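PDB 5CHO: flavin reductase from Uncultured bacterium, which probably reduces FAD with electrons from a nicotinamide cofactor, supplying reduced flavin to the halogenase of a bacterial two-component tryptophan halogenase system. Local coordinates for residues P58-T62 against Y112-R117; L101-Q106 against R176-V180. The contacts are given in a common frame with arbitrary orientation. Residues are numbered along the deposited sequence.

Interaction 1: residues P58-T62 against Y112-R117. With FAD (flavin-adenine dinucleotide), chain I.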
ATOM      1  N   PRO A  58      19.119   1.442  17.619  1.00 41.04           N
ATOM      2  CA  PRO A  58      17.816   1.910  17.133  1.00 41.79           C
ATOM      3  C   PRO A  58      17.951   2.668  15.819  1.00 38.91           C
ATOM      4  O   PRO A  58      18.930   3.382  15.591  1.00 43.52           O
ATOM      5  CB  PRO A  58      17.323   2.833  18.248  1.00 40.83           C
ATOM      6  CG  PRO A  58      18.029   2.389  19.462  1.00 47.16           C
ATOM      7  CD  PRO A  58      19.344   1.802  19.028  1.00 46.39           C
ATOM      8  N   HIS A  59      16.954   2.508  14.964  1.00 38.50           N
ATOM      9  CA  HIS A  59      16.996   3.087  13.635  1.00 34.83           C
ATOM     10  C   HIS A  59      15.584   3.362  13.146  1.00 36.68           C
ATOM     11  O   HIS A  59      14.622   2.790  13.655  1.00 32.25           O
ATOM     12  CB  HIS A  59      17.719   2.140  12.677  1.00 30.58           C
ATOM     13  CG  HIS A  59      17.996   2.732  11.332  1.00 36.00           C
ATOM     14  ND1 HIS A  59      18.439   4.029  11.167  1.00 33.71           N
ATOM     15  CD2 HIS A  59      17.870   2.219  10.087  1.00 30.46           C
ATOM     16  CE1 HIS A  59      18.588   4.279   9.880  1.00 32.77           C
ATOM     17  NE2 HIS A  59      18.247   3.195   9.201  1.00 28.34           N
ATOM     18  N   ALA A  60      15.465   4.241  12.159  1.00 35.21           N
ATOM     19  CA  ALA A  60      14.171   4.578  11.587  1.00 32.09           C
ATOM     20  C   ALA A  60      14.315   4.925  10.115  1.00 34.15           C
ATOM     21  O   ALA A  60      15.380   5.364   9.673  1.00 33.68           O
ATOM     22  CB  ALA A  60      13.537   5.731  12.343  1.00 26.60           C
ATOM     23  N   MET A  61      13.239   4.712   9.365  1.00 26.71           N
ATOM     24  CA  MET A  61      13.193   5.047   7.950  1.00 27.03           C
ATOM     25  C   MET A  61      11.752   5.337   7.545  1.00 31.11           C
ATOM     26  O   MET A  61      10.805   4.830   8.151  1.00 27.38           O
ATOM     27  CB  MET A  61      13.773   3.915   7.093  1.00 26.40           C
ATOM     28  CG  MET A  61      12.999   2.607   7.180  1.00 33.79           C
ATOM     29  SD  MET A  61      11.927   2.253   5.774  1.00 40.77           S
ATOM     30  CE  MET A  61      13.109   1.779   4.521  1.00 27.86           C
ATOM     31  N   THR A  62      11.602   6.164   6.518  1.00 24.07           N
ATOM     32  CA  THR A  62      10.289   6.553   6.038  1.00 24.23           C
ATOM     33  C   THR A  62       9.811   5.554   4.986  1.00 22.80           C
ATOM     34  O   THR A  62      10.543   5.208   4.059  1.00 22.06           O
ATOM     35  CB  THR A  62      10.308   7.978   5.457  1.00 22.29           C
ATOM     36  OG1 THR A  62      10.565   8.923   6.502  1.00 22.14           O
ATOM     37  CG2 THR A  62       8.983   8.302   4.787  1.00 22.29           C
ATOM     38  N   TYR A 112      13.541  11.214   7.788  1.00 24.82           N
ATOM     39  CA  TYR A 112      13.894   9.801   7.809  1.00 23.41           C
ATOM     40  C   TYR A 112      13.812   9.164   6.435  1.00 21.90           C
ATOM     41  O   TYR A 112      13.944   7.950   6.300  1.00 22.00           O
ATOM     42  CB  TYR A 112      13.027   9.060   8.824  1.00 25.16           C
ATOM     43  CG  TYR A 112      13.383   9.511  10.217  1.00 25.75           C
ATOM     44  CD1 TYR A 112      14.571   9.099  10.800  1.00 26.12           C
ATOM     45  CD2 TYR A 112      12.560  10.357  10.943  1.00 26.73           C
ATOM     46  CE1 TYR A 112      14.933   9.515  12.052  1.00 24.23           C
ATOM     47  CE2 TYR A 112      12.917  10.774  12.213  1.00 27.63           C
ATOM     48  CZ  TYR A 112      14.106  10.345  12.762  1.00 28.28           C
ATOM     49  OH  TYR A 112      14.482  10.750  14.025  1.00 32.94           O
ATOM     50  N   ALA A 113      13.598   9.997   5.422  1.00 20.13           N
ATOM     51  CA  ALA A 113      13.796   9.600   4.034  1.00 20.92           C
ATOM     52  C   ALA A 113      15.155  10.092   3.519  1.00 21.53           C
ATOM     53  O   ALA A 113      15.563   9.755   2.407  1.00 22.19           O
ATOM     54  CB  ALA A 113      12.674  10.131   3.177  1.00 20.69           C
ATOM     55  N   ASN A 114      15.844  10.898   4.326  1.00 22.52           N
ATOM     56  CA  ASN A 114      17.123  11.495   3.924  1.00 23.00           C
ATOM     57  C   ASN A 114      18.323  10.596   4.259  1.00 24.16           C
ATOM     58  O   ASN A 114      18.702  10.467   5.419  1.00 23.93           O
ATOM     59  CB  ASN A 114      17.295  12.870   4.586  1.00 22.59           C
ATOM     60  CG  ASN A 114      18.357  13.724   3.901  1.00 30.23           C
ATOM     61  OD1 ASN A 114      19.360  13.210   3.404  1.00 25.67           O
ATOM     62  ND2 ASN A 114      18.133  15.032   3.863  1.00 23.69           N
ATOM     63  N   ARG A 115      18.909   9.975   3.239  1.00 20.98           N
ATOM     64  CA  ARG A 115      20.057   9.082   3.418  1.00 27.02           C
ATOM     65  C   ARG A 115      21.263   9.767   4.043  1.00 29.36           C
ATOM     66  O   ARG A 115      22.150   9.105   4.578  1.00 32.41           O
ATOM     67  CB  ARG A 115      20.452   8.480   2.070  1.00 28.24           C
ATOM     68  CG  ARG A 115      21.003   9.491   1.070  1.00 30.18           C
ATOM     69  CD  ARG A 115      21.083   8.889  -0.321  1.00 32.73           C
ATOM     70  NE  ARG A 115      19.751   8.488  -0.761  1.00 42.99           N
ATOM     71  CZ  ARG A 115      19.501   7.664  -1.771  1.00 37.61           C
ATOM     72  NH1 ARG A 115      20.490   7.173  -2.501  1.00 33.26           N
ATOM     73  NH2 ARG A 115      18.248   7.352  -2.064  1.00 37.66           N
ATOM     74  N   TRP A 116      21.281  11.091   3.983  1.00 25.44           N
ATOM     75  CA  TRP A 116      22.399  11.877   4.489  1.00 28.89           C
ATOM     76  C   TRP A 116      22.190  12.252   5.954  1.00 29.78           C
ATOM     77  O   TRP A 116      22.992  12.982   6.541  1.00 31.67           O
ATOM     78  CB  TRP A 116      22.576  13.136   3.644  1.00 28.63           C
ATOM     79  CG  TRP A 116      22.681  12.860   2.181  1.00 31.00           C
ATOM     80  CD1 TRP A 116      21.690  12.995   1.256  1.00 30.15           C
ATOM     81  CD2 TRP A 116      23.843  12.425   1.463  1.00 30.78           C
ATOM     82  NE1 TRP A 116      22.156  12.664   0.006  1.00 28.37           N
ATOM     83  CE2 TRP A 116      23.476  12.311   0.107  1.00 33.18           C
ATOM     84  CE3 TRP A 116      25.159  12.124   1.836  1.00 38.05           C
ATOM     85  CZ2 TRP A 116      24.372  11.904  -0.878  1.00 34.64           C
ATOM     86  CZ3 TRP A 116      26.052  11.717   0.851  1.00 45.31           C
ATOM     87  CH2 TRP A 116      25.653  11.611  -0.488  1.00 49.73           C
ATOM     88  N   ARG A 117      21.112  11.748   6.544  1.00 25.33           N
ATOM     89  CA  ARG A 117      20.701  12.179   7.874  1.00 25.57           C
ATOM     90  C   ARG A 117      21.649  11.690   8.968  1.00 27.01           C
ATOM     91  O   ARG A 117      22.316  10.671   8.805  1.00 26.81           O
ATOM     92  CB  ARG A 117      19.277  11.689   8.172  1.00 23.98           C
ATOM     93  CG  ARG A 117      19.127  10.174   8.356  1.00 24.17           C
ATOM     94  CD  ARG A 117      17.654   9.789   8.376  1.00 27.76           C
ATOM     95  NE  ARG A 117      17.397   8.349   8.448  1.00 23.57           N
ATOM     96  CZ  ARG A 117      17.248   7.551   7.393  1.00 24.24           C
ATOM     97  NH1 ARG A 117      17.343   8.031   6.161  1.00 24.87           N
ATOM     98  NH2 ARG A 117      16.997   6.262   7.575  1.00 29.83           N
TER
HETATM   99  PA  FAD I 201      19.773   3.867   3.655  1.00 31.01           P
HETATM  100  O1A FAD I 201      20.990   3.326   4.351  1.00 34.63           O
HETATM  101  O2A FAD I 201      19.598   5.304   3.954  1.00 27.38           O
HETATM  102  O5B FAD I 201      19.934   3.695   2.053  1.00 30.03           O
HETATM  103  C5B FAD I 201      18.914   4.243   1.208  1.00 33.66           C
HETATM  104  C4B FAD I 201      19.406   4.277  -0.286  1.00 41.00           C
HETATM  105  O4B FAD I 201      20.326   5.169  -0.413  1.00 40.43           O
HETATM  106  C3B FAD I 201      20.040   2.941  -0.656  1.00 42.83           C
HETATM  107  O3B FAD I 201      19.687   2.564  -1.944  1.00 42.68           O
HETATM  108  C2B FAD I 201      21.546   3.176  -0.564  1.00 41.54           C
HETATM  109  O2B FAD I 201      22.271   2.429  -1.683  1.00 50.30           O
HETATM  110  C1B FAD I 201      21.718   4.439  -0.736  1.00 40.09           C
HETATM  111  N9A FAD I 201      22.711   4.915   0.156  1.00 43.22           N
HETATM  112  C8A FAD I 201      22.520   5.546   1.341  1.00 41.41           C
HETATM  113  N7A FAD I 201      23.740   5.823   1.866  1.00 41.25           N
HETATM  114  C5A FAD I 201      24.681   5.360   1.006  1.00 53.77           C
HETATM  115  C6A FAD I 201      26.067   5.369   1.045  1.00 58.51           C
HETATM  116  N6A FAD I 201      27.045   5.880   1.994  1.00 47.77           N
HETATM  117  N1A FAD I 201      26.776   4.827   0.027  1.00 52.62           N
HETATM  118  C2A FAD I 201      26.130   4.263  -1.043  1.00 54.39           C
HETATM  119  N3A FAD I 201      24.760   4.244  -1.082  1.00 55.34           N
HETATM  120  C4A FAD I 201      24.041   4.797  -0.054  1.00 48.90           C
HETATM  121  N1  FAD I 201      12.205   3.215   0.978  1.00 27.54           N
HETATM  122  C2  FAD I 201      11.919   1.781   1.004  1.00 26.17           C
HETATM  123  O2  FAD I 201      12.845   0.963   0.979  1.00 28.34           O
HETATM  124  N3  FAD I 201      10.538   1.313   1.050  1.00 29.05           N
HETATM  125  C4  FAD I 201       9.472   2.262   1.072  1.00 28.74           C
HETATM  126  O4  FAD I 201       8.386   1.888   1.111  1.00 27.36           O
HETATM  127  C4X FAD I 201       9.779   3.728   1.043  1.00 27.23           C
HETATM  128  N5  FAD I 201       8.728   4.698   1.062  1.00 23.93           N
HETATM  129  C5X FAD I 201       9.037   6.149   1.046  1.00 24.35           C
HETATM  130  C6  FAD I 201       7.988   7.115   1.067  1.00 24.89           C
HETATM  131  C7  FAD I 201       8.289   8.484   1.044  1.00 27.08           C
HETATM  132  C7M FAD I 201       6.925   9.238   1.079  1.00 19.88           C
HETATM  133  C8  FAD I 201       9.626   8.887   1.006  1.00 24.51           C
HETATM  134  C8M FAD I 201       9.828  10.439   0.987  1.00 21.15           C
HETATM  135  C9  FAD I 201      10.652   7.934   0.986  1.00 26.81           C
HETATM  136  C9A FAD I 201      10.364   6.561   1.002  1.00 23.30           C
HETATM  137  N10 FAD I 201      11.449   5.582   0.981  1.00 25.96           N
HETATM  138  C10 FAD I 201      11.140   4.166   1.000  1.00 24.24           C
HETATM  139  C1' FAD I 201      12.879   6.005   0.930  1.00 23.82           C
HETATM  140  C2' FAD I 201      13.563   5.750   2.288  1.00 22.46           C
HETATM  141  O2' FAD I 201      12.848   6.406   3.291  1.00 23.40           O
HETATM  142  C3' FAD I 201      14.973   6.283   2.212  1.00 22.29           C
HETATM  143  O3' FAD I 201      15.688   5.555   1.262  1.00 22.37           O
HETATM  144  C4' FAD I 201      15.671   6.164   3.571  1.00 25.43           C
HETATM  145  O4' FAD I 201      16.828   6.896   3.548  1.00 28.03           O
HETATM  146  C5' FAD I 201      16.014   4.687   3.857  1.00 25.24           C
HETATM  147  O5' FAD I 201      16.670   4.586   5.116  1.00 29.13           O
HETATM  148  P   FAD I 201      17.653   3.331   5.397  1.00 22.57           P
HETATM  149  O1P FAD I 201      18.595   3.681   6.519  1.00 32.30           O
HETATM  150  O2P FAD I 201      16.828   2.088   5.752  1.00 31.44           O
HETATM  151  O3P FAD I 201      18.477   3.057   4.089  1.00 25.89           O
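Start with Arg-117, whose side chain reaches back from the loop. Arg-117 NH2 donates to Ala-60 O (2.8 Å) and, almost in line, to FAD O5' (3.0 Å), while Arg-117 NH1 donates to both FAD O4' (2.9 Å) and Asn-114 O (2.9 Å), so one guanidinium ties strand, loop and flavin chain together. A type I turn from Asn-114 to Arg-117, closed by Arg-117 N to Asn-114 O at 3.0 Å, brings this side chain round; Asn-114 OD1 accepts from Trp-116 N (2.9 Å) in an Asx turn. Further along the strand, Thr-62 N donates to Tyr-112 O (3.0 Å), just past the end of helix 106-111, and Thr-62 OG1 bonds Ala-109 O in that helix. Two further hydrogen bonds join the ligand to the same strand: His-59 NE2 donates to FAD phosphate oxygen O1P (2.7 Å), and FAD O2' donates to Thr-62 O (2.7 Å). Packing is lighter. Ala-60 CB makes an off-centre CH-pi contact with the Tyr-112 ring, 4.3 Å from its centroid, and Phe-124 touches both side chains. Together, the strand and post-helix loop form the ribityl- and phosphate-binding part of the FAD pocket in this flavin reductase-like domain.

Interaction 2: residues L101-Q106 against R176-V180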
ATOM      1  N   LEU A 101       1.753   8.702   9.844  1.00 25.24           N
ATOM      2  CA  LEU A 101       2.058  10.109  10.075  1.00 25.53           C
ATOM      3  C   LEU A 101       0.903  11.054   9.790  1.00 29.71           C
ATOM      4  O   LEU A 101       0.207  10.932   8.781  1.00 28.07           O
ATOM      5  CB  LEU A 101       3.263  10.523   9.230  1.00 27.06           C
ATOM      6  CG  LEU A 101       4.577   9.819   9.579  1.00 24.08           C
ATOM      7  CD1 LEU A 101       5.689  10.317   8.676  1.00 25.19           C
ATOM      8  CD2 LEU A 101       4.940  10.013  11.052  1.00 22.86           C
ATOM      9  N   ALA A 102       0.722  12.003  10.704  1.00 30.66           N
ATOM     10  CA  ALA A 102      -0.217  13.104  10.523  1.00 28.90           C
ATOM     11  C   ALA A 102       0.353  14.134   9.556  1.00 31.53           C
ATOM     12  O   ALA A 102       1.545  14.123   9.255  1.00 28.35           O
ATOM     13  CB  ALA A 102      -0.539  13.747  11.856  1.00 28.32           C
ATOM     14  N   ALA A 103      -0.506  15.038   9.096  1.00 33.91           N
ATOM     15  CA  ALA A 103      -0.140  16.011   8.073  1.00 32.26           C
ATOM     16  C   ALA A 103       0.916  17.015   8.551  1.00 33.94           C
ATOM     17  O   ALA A 103       1.696  17.527   7.745  1.00 32.78           O
ATOM     18  CB  ALA A 103      -1.389  16.746   7.600  1.00 29.30           C
ATOM     19  N   ASP A 104       0.941  17.295   9.853  1.00 31.42           N
ATOM     20  CA  ASP A 104       1.931  18.214  10.416  1.00 34.63           C
ATOM     21  C   ASP A 104       3.232  17.503  10.795  1.00 35.66           C
ATOM     22  O   ASP A 104       4.031  18.027  11.571  1.00 38.79           O
ATOM     23  CB  ASP A 104       1.362  18.944  11.638  1.00 33.06           C
ATOM     24  CG  ASP A 104       0.945  18.002  12.754  1.00 42.15           C
ATOM     25  OD1 ASP A 104       1.222  16.788  12.664  1.00 42.12           O
ATOM     26  OD2 ASP A 104       0.346  18.483  13.740  1.00 45.61           O
ATOM     27  N   GLN A 105       3.442  16.318  10.230  1.00 31.95           N
ATOM     28  CA  GLN A 105       4.648  15.534  10.486  1.00 31.09           C
ATOM     29  C   GLN A 105       5.378  15.263   9.182  1.00 28.23           C
ATOM     30  O   GLN A 105       6.147  14.309   9.071  1.00 27.30           O
ATOM     31  CB  GLN A 105       4.298  14.219  11.173  1.00 29.83           C
ATOM     32  CG  GLN A 105       3.704  14.383  12.549  1.00 28.66           C
ATOM     33  CD  GLN A 105       3.365  13.055  13.188  1.00 33.36           C
ATOM     34  OE1 GLN A 105       2.685  12.221  12.590  1.00 36.64           O
ATOM     35  NE2 GLN A 105       3.865  12.835  14.394  1.00 27.28           N
ATOM     36  N   GLN A 106       5.123  16.114   8.197  1.00 29.85           N
ATOM     37  CA  GLN A 106       5.838  16.078   6.932  1.00 26.56           C
ATOM     38  C   GLN A 106       7.346  16.125   7.145  1.00 27.01           C
ATOM     39  O   GLN A 106       8.103  15.456   6.442  1.00 27.83           O
ATOM     40  CB  GLN A 106       5.396  17.247   6.057  1.00 25.98           C
ATOM     41  CG  GLN A 106       6.126  17.356   4.738  1.00 27.38           C
ATOM     42  CD  GLN A 106       5.506  18.395   3.821  1.00 35.14           C
ATOM     43  OE1 GLN A 106       4.284  18.508   3.719  1.00 37.70           O
ATOM     44  NE2 GLN A 106       6.351  19.168   3.160  1.00 32.16           N
ATOM     45  N   ARG A 176      -6.874  13.338  12.955  1.00 42.58           N
ATOM     46  CA  ARG A 176      -6.629  14.689  12.491  1.00 39.93           C
ATOM     47  C   ARG A 176      -6.040  14.585  11.092  1.00 38.84           C
ATOM     48  O   ARG A 176      -5.865  13.476  10.583  1.00 37.19           O
ATOM     49  CB  ARG A 176      -5.710  15.445  13.447  1.00 43.15           C
ATOM     50  CG  ARG A 176      -4.443  14.713  13.837  1.00 48.78           C
ATOM     51  CD  ARG A 176      -4.016  15.043  15.260  1.00 53.09           C
ATOM     52  NE  ARG A 176      -2.574  14.887  15.412  1.00 50.05           N
ATOM     53  CZ  ARG A 176      -1.689  15.779  14.977  1.00 52.21           C
ATOM     54  NH1 ARG A 176      -2.100  16.899  14.392  1.00 49.50           N
ATOM     55  NH2 ARG A 176      -0.390  15.563  15.137  1.00 49.96           N
ATOM     56  N   ASP A 177      -5.738  15.725  10.477  1.00 37.20           N
ATOM     57  CA  ASP A 177      -5.274  15.753   9.094  1.00 37.59           C
ATOM     58  C   ASP A 177      -4.128  14.784   8.851  1.00 40.17           C
ATOM     59  O   ASP A 177      -3.192  14.699   9.644  1.00 35.85           O
ATOM     60  CB  ASP A 177      -4.865  17.174   8.713  1.00 42.62           C
ATOM     61  CG  ASP A 177      -6.054  18.105   8.615  1.00 46.46           C
ATOM     62  OD1 ASP A 177      -7.129  17.753   9.147  1.00 48.74           O
ATOM     63  OD2 ASP A 177      -5.919  19.177   7.993  1.00 50.46           O
ATOM     64  N   ALA A 178      -4.219  14.058   7.740  1.00 37.54           N
ATOM     65  CA  ALA A 178      -3.288  12.981   7.438  1.00 32.18           C
ATOM     66  C   ALA A 178      -2.259  13.393   6.399  1.00 31.89           C
ATOM     67  O   ALA A 178      -2.545  14.183   5.499  1.00 30.88           O
ATOM     68  CB  ALA A 178      -4.056  11.765   6.956  1.00 27.24           C
ATOM     69  N   LEU A 179      -1.060  12.835   6.526  1.00 26.87           N
ATOM     70  CA  LEU A 179      -0.009  13.068   5.551  1.00 26.01           C
ATOM     71  C   LEU A 179      -0.193  12.095   4.408  1.00 25.01           C
ATOM     72  O   LEU A 179      -0.278  10.885   4.615  1.00 27.80           O
ATOM     73  CB  LEU A 179       1.376  12.914   6.174  1.00 28.01           C
ATOM     74  CG  LEU A 179       2.543  13.311   5.268  1.00 33.74           C
ATOM     75  CD1 LEU A 179       2.431  14.770   4.858  1.00 24.52           C
ATOM     76  CD2 LEU A 179       3.878  13.055   5.960  1.00 26.33           C
ATOM     77  N   VAL A 180      -0.253  12.639   3.201  1.00 26.66           N
ATOM     78  CA  VAL A 180      -0.464  11.839   2.013  1.00 22.94           C
ATOM     79  C   VAL A 180       0.621  12.135   0.992  1.00 29.34           C
ATOM     80  O   VAL A 180       1.042  13.281   0.834  1.00 31.56           O
ATOM     81  CB  VAL A 180      -1.867  12.109   1.435  1.00 28.87           C
ATOM     82  CG1 VAL A 180      -1.999  11.581   0.014  1.00 27.28           C
ATOM     83  CG2 VAL A 180      -2.913  11.485   2.347  1.00 26.42           C
TER
HETATM   84  O   HOH W   1      -0.274   9.228   6.623  1.00 23.90           O
HETATM   85  O   HOH W   2      -1.880  16.849  11.095  1.00 34.66           O
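Leu-101 opens the contact: its O accepts from Leu-179 N (3.2 Å), and its CB lies 4.2 Å from Leu-179 CD2. Water 1 sits beside this bond, 2.8 Å from Leu-101 O and 2.6 Å from Leu-179 O. Next, Ala-102 forms a single backbone bridge with Ala-178, and its CB lies over one face of the Arg-176 guanidinium. Ala-103 N completes the bridge by donating to Asp-177 O (2.8 Å). At the solvent-exposed Asp-104 comes a salt bridge, Asp-104 OD2 to Arg-176 NH1 at 3.0 Å, and water 2 links Asp-104 N (3.1 Å) to Asp-177 O (2.9 Å). Gln-105 folds the loop on itself: its OE1 takes Ala-102 N (2.7 Å) and its N reaches Ala-102 O (3.1 Å). At Gln-106 the helix begins, with Gln-106 CA 3.7 Å from Leu-179 CD2. This is a strand-to-helix connection, where the chain leaving strand 95-100 clips onto the start of strand 178-182 in the domain's antiparallel sheet.

In the fold
Helix 106-111 is the bridge between the two contacts: it begins at the end of segment 101-106 and gives way to Tyr-112 of interaction 1. Ala-109 on that helix accepts a hydrogen bond from Thr-62 and packs against Leu-101 and Leu-179. Strand 46-53 provides a second connection, since it pairs with both 59-63 and 178-182, and its Val-48 touches Thr-62, Leu-101 and Leu-179. The centres lie 18 Å apart and the nearest atoms about 5 Å, without touching. Interaction 1 binds FAD directly, whereas in interaction 2 the Leu-179 side chain stops about 7 Å from it; there, Ala-178 and Val-180 pack instead on His-182 and Ala-45 of the second subunit.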